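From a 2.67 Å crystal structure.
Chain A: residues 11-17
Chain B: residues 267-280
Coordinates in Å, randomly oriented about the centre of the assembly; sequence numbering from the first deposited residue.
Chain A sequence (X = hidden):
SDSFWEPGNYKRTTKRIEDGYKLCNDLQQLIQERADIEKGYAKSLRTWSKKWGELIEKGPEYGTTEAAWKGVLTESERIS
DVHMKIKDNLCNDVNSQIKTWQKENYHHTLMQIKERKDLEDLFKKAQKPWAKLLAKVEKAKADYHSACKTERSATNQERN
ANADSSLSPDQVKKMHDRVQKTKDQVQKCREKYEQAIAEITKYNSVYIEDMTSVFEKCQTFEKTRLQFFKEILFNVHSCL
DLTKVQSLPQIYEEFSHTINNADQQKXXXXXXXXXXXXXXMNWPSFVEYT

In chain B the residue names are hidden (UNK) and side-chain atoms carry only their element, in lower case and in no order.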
# COMPACT_ATOMS: atom_id res chain seq x y z
N LYS A 11 37.31 -24.36 -19.59
CA LYS A 11 36.43 -24.64 -18.49
C LYS A 11 35.52 -23.50 -18.19
O LYS A 11 34.41 -23.71 -17.71
CB LYS A 11 37.20 -25.03 -17.21
CG LYS A 11 37.91 -26.38 -17.34
CD LYS A 11 37.86 -27.20 -16.07
CE LYS A 11 38.79 -28.44 -16.19
NZ LYS A 11 40.21 -28.03 -15.89
N ARG A 12 35.99 -22.28 -18.44
CA ARG A 12 35.14 -21.15 -18.19
C ARG A 12 33.92 -21.25 -19.09
O ARG A 12 32.81 -20.93 -18.67
CB ARG A 12 35.83 -19.80 -18.35
CG ARG A 12 37.17 -19.71 -17.76
CD ARG A 12 37.58 -18.25 -17.63
NE ARG A 12 37.94 -17.50 -18.87
CZ ARG A 12 39.09 -17.56 -19.53
NH1 ARG A 12 40.04 -18.41 -19.17
NH2 ARG A 12 39.27 -16.77 -20.59
N THR A 13 34.09 -21.75 -20.30
CA THR A 13 32.91 -22.02 -21.09
C THR A 13 31.95 -23.08 -20.51
O THR A 13 30.74 -23.04 -20.67
CB THR A 13 33.33 -22.34 -22.44
OG1 THR A 13 34.06 -21.21 -22.91
CG2 THR A 13 32.17 -22.55 -23.30
N THR A 14 32.53 -23.99 -19.78
CA THR A 14 31.90 -25.09 -19.13
C THR A 14 31.17 -24.61 -17.84
O THR A 14 29.97 -24.89 -17.69
CB THR A 14 33.06 -26.05 -18.97
OG1 THR A 14 32.93 -26.99 -20.01
CG2 THR A 14 33.28 -26.73 -17.57
N LYS A 15 31.86 -23.88 -16.96
CA LYS A 15 31.25 -23.25 -15.80
C LYS A 15 30.00 -22.50 -16.31
O LYS A 15 28.97 -22.53 -15.65
CB LYS A 15 32.21 -22.25 -15.07
CG LYS A 15 32.04 -22.17 -13.47
CD LYS A 15 32.97 -21.14 -12.68
CE LYS A 15 32.23 -20.03 -11.86
NZ LYS A 15 31.83 -18.65 -12.50
N ARG A 16 30.09 -21.88 -17.50
CA ARG A 16 28.97 -21.11 -17.99
C ARG A 16 27.73 -21.97 -18.15
O ARG A 16 26.66 -21.50 -17.89
CB ARG A 16 29.28 -20.30 -19.25
CG ARG A 16 28.05 -19.58 -19.82
CD ARG A 16 28.34 -18.68 -21.01
NE ARG A 16 28.51 -19.54 -22.17
CZ ARG A 16 28.59 -19.17 -23.43
NH1 ARG A 16 28.46 -17.91 -23.80
NH2 ARG A 16 28.77 -20.09 -24.34
N ILE A 17 27.84 -23.23 -18.51
CA ILE A 17 26.64 -24.06 -18.62
C ILE A 17 25.93 -24.12 -17.28
O ILE A 17 24.75 -23.86 -17.17
CB ILE A 17 26.97 -25.46 -19.12
CG1 ILE A 17 27.71 -25.31 -20.45
CG2 ILE A 17 25.71 -26.23 -19.35
CD1 ILE A 17 28.57 -26.44 -20.82
N UNK B 267 26.09 -10.58 -27.27
CA UNK B 267 26.58 -11.22 -26.06
C UNK B 267 27.47 -12.42 -26.30
O UNK B 267 28.56 -12.53 -25.68
o UNK B 267 25.38 -9.19 -24.69
c UNK B 267 24.81 -10.33 -24.52
c UNK B 267 25.44 -11.57 -25.10
o UNK B 267 23.73 -10.50 -23.92
N UNK B 268 27.05 -13.28 -27.20
CA UNK B 268 27.86 -14.42 -27.50
C UNK B 268 29.18 -14.06 -28.12
O UNK B 268 30.17 -14.70 -27.81
c UNK B 268 25.45 -16.98 -28.84
c UNK B 268 27.12 -15.41 -28.40
c UNK B 268 26.51 -17.11 -26.69
c UNK B 268 25.99 -16.19 -27.76
N UNK B 269 29.21 -13.08 -29.01
CA UNK B 269 30.46 -12.80 -29.68
C UNK B 269 31.44 -12.31 -28.67
O UNK B 269 32.58 -12.70 -28.67
c UNK B 269 30.70 -10.81 -33.79
c UNK B 269 30.26 -11.78 -30.76
c UNK B 269 29.80 -12.42 -32.09
n UNK B 269 30.31 -10.00 -35.03
c UNK B 269 29.47 -11.40 -33.14
N UNK B 270 30.95 -11.51 -27.74
CA UNK B 270 31.76 -10.95 -26.71
C UNK B 270 32.33 -12.10 -25.93
O UNK B 270 33.42 -12.01 -25.39
c UNK B 270 32.83 -10.59 -20.73
c UNK B 270 31.58 -11.25 -22.70
c UNK B 270 33.26 -9.43 -21.29
c UNK B 270 32.82 -9.15 -22.57
c UNK B 270 31.99 -11.50 -21.42
c UNK B 270 31.98 -10.05 -23.30
c UNK B 270 31.75 -9.45 -24.59
c UNK B 270 30.91 -10.06 -25.77
n UNK B 270 33.11 -8.08 -23.37
c UNK B 270 32.47 -8.26 -24.58
N UNK B 271 31.58 -13.19 -25.82
CA UNK B 271 32.00 -14.26 -24.90
C UNK B 271 33.18 -15.02 -25.46
O UNK B 271 34.10 -15.33 -24.73
c UNK B 271 31.81 -17.57 -24.20
c UNK B 271 31.35 -16.38 -23.75
c UNK B 271 31.40 -16.45 -22.32
n UNK B 271 32.16 -18.36 -23.15
c UNK B 271 31.22 -15.98 -19.97
c UNK B 271 32.06 -18.10 -20.67
c UNK B 271 31.73 -17.20 -19.68
c UNK B 271 31.90 -17.70 -21.99
c UNK B 271 31.04 -15.58 -21.29
c UNK B 271 30.87 -15.23 -24.59
N UNK B 272 33.12 -15.27 -26.77
CA UNK B 272 34.17 -15.84 -27.51
C UNK B 272 35.35 -14.95 -27.42
O UNK B 272 36.47 -15.45 -27.36
o UNK B 272 34.89 -16.45 -29.69
c UNK B 272 33.78 -15.94 -28.97
N UNK B 273 35.15 -13.63 -27.44
CA UNK B 273 36.29 -12.73 -27.48
C UNK B 273 37.09 -12.82 -26.26
O UNK B 273 38.32 -12.74 -26.33
c UNK B 273 35.38 -11.14 -29.10
c UNK B 273 35.92 -11.29 -27.75
o UNK B 273 35.60 -12.03 -29.94
n UNK B 273 34.61 -10.09 -29.32
N UNK B 274 36.38 -13.02 -25.15
CA UNK B 274 37.01 -13.03 -23.84
C UNK B 274 37.21 -14.36 -23.26
O UNK B 274 37.97 -14.46 -22.34
c UNK B 274 36.11 -10.82 -23.10
n UNK B 274 37.07 -10.08 -22.59
c UNK B 274 36.17 -12.28 -22.82
o UNK B 274 35.20 -10.35 -23.77
N UNK B 275 36.52 -15.37 -23.74
CA UNK B 275 36.64 -16.64 -23.08
C UNK B 275 36.73 -17.79 -23.96
O UNK B 275 36.80 -18.90 -23.45
c UNK B 275 35.46 -16.93 -22.13
n UNK B 275 34.84 -14.28 -19.70
c UNK B 275 35.33 -15.95 -21.03
n UNK B 275 36.21 -15.91 -19.98
c UNK B 275 34.48 -14.92 -20.86
c UNK B 275 35.89 -14.91 -19.18
N UNK B 276 36.72 -17.61 -25.27
CA UNK B 276 36.53 -18.76 -26.18
C UNK B 276 37.40 -18.61 -27.37
O UNK B 276 38.46 -18.03 -27.29
N UNK B 277 36.94 -19.08 -28.52
CA UNK B 277 37.86 -19.18 -29.67
C UNK B 277 38.41 -17.91 -30.26
O UNK B 277 39.45 -17.95 -30.86
c UNK B 277 37.29 -20.00 -30.76
c UNK B 277 35.98 -19.41 -31.26
c UNK B 277 37.09 -21.45 -30.29
c UNK B 277 35.40 -20.22 -32.46
N UNK B 278 37.78 -16.76 -30.10
CA UNK B 278 38.41 -15.61 -30.69
C UNK B 278 39.44 -14.98 -29.76
O UNK B 278 39.56 -13.76 -29.70
n UNK B 278 37.59 -12.36 -32.13
c UNK B 278 37.99 -13.64 -32.22
o UNK B 278 38.78 -14.02 -33.05
c UNK B 278 37.39 -14.64 -31.22
N UNK B 279 40.19 -15.78 -29.03
CA UNK B 279 41.33 -15.23 -28.27
C UNK B 279 42.63 -15.64 -28.94
O UNK B 279 42.70 -16.67 -29.64
c UNK B 279 40.03 -15.63 -26.15
c UNK B 279 41.14 -14.78 -23.50
c UNK B 279 41.36 -15.76 -26.86
se UNK B 279 40.19 -16.31 -24.33
N UNK B 280 43.67 -14.85 -28.71
CA UNK B 280 44.95 -15.17 -29.29
C UNK B 280 45.57 -16.40 -28.62
O UNK B 280 45.31 -16.68 -27.47
c UNK B 280 45.83 -14.01 -29.16
O HOH W 1 36.41 -20.95 -21.68

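Position 267 has two side-chain carbons, the second carrying two oxygens. That is a carboxylate bonded directly to CB, and it touches nothing on chain A. It is Asp B267.

Position 268 has four carbons, forked at the second. CA-to-CB points sideways, but the end comes nearer, and one terminal carbon lies 3.6 Å from Arg A16 NH1. The fork identifies Leu B268, and the atom is CD2.

Position 269 has four carbons in a row ending in nitrogen. It is out of reach of chain A. This is Lys B269.

Position 270 has one carbon, then fused five- and six-membered rings with eight carbons and one nitrogen. Only an indole fits, so it is Trp B270. It makes no contact with chain A.

Position 271 has the same fused rings, but here CA-to-CB points toward chain A. One ring face lies under the guanidinium of Arg A16. The ring nitrogen is 3.4 Å from Thr A13 OG1, near the ring plane. This is Trp B271, and its NE1 gives Thr A13 OG1 a weak hydrogen bond.

Position 272 has one carbon, then one oxygen; CA-to-CB points away from the chain A stretch, and it makes no contact. It is Ser B272.

Position 273 has two carbons, the second carrying one oxygen and one nitrogen. This amide is out of reach of chain A and is Asn B273.

Position 274 has the same atoms, again an amide. Its side chain comes no nearer to the stretch than CB, 5.9 Å from Arg A12 NH2, but its backbone O accepts a hydrogen bond from Arg A12 NH2 at 3.2 Å. It is Asn B274.

Position 275 has one carbon, then a five-membered ring of three carbons and two nitrogens. A ring nitrogen lies 2.6 Å from Arg A12 NE. The imidazole identifies His B275, and the nitrogen is ND1.

Position 276 has no side-chain atoms, so it is Gly B276. A CB here would be crowded by Ser B272 CA.

Position 277 has four carbons, forked at the first, with one arm two carbons long. It is out of reach of the chain A stretch. It is Ile B277.

Position 278 has two carbons, the second with one oxygen and one nitrogen. It is out of reach of the chain A stretch. It is Asn B278. Its ND2 donates to Asn B273 OD1 at 3.0 Å.

Position 279 has two carbons, selenium and a last carbon, unbranched. The selenium lies 3.9 Å from Arg A12 NH2. This is Met B279, modelled as selenomethionine.

Position 280 has one carbon and is Ala B280, out of reach.

Two arginines of one helix carry most of the contact. Arg A16 lies flat on Trp B271, planes at 16°, its charge over the five-membered ring and its CD over the six-membered ring. Arg A12 NE donates almost straight to His B275 ND1, which must therefore be unprotonated to accept. A water bridges Thr A13 and His B275: it accepts from Thr A13 OG1 and donates to His B275 O, both at 2.7 Å.

Chain B (267-280) DLKWWSNNHGINMA
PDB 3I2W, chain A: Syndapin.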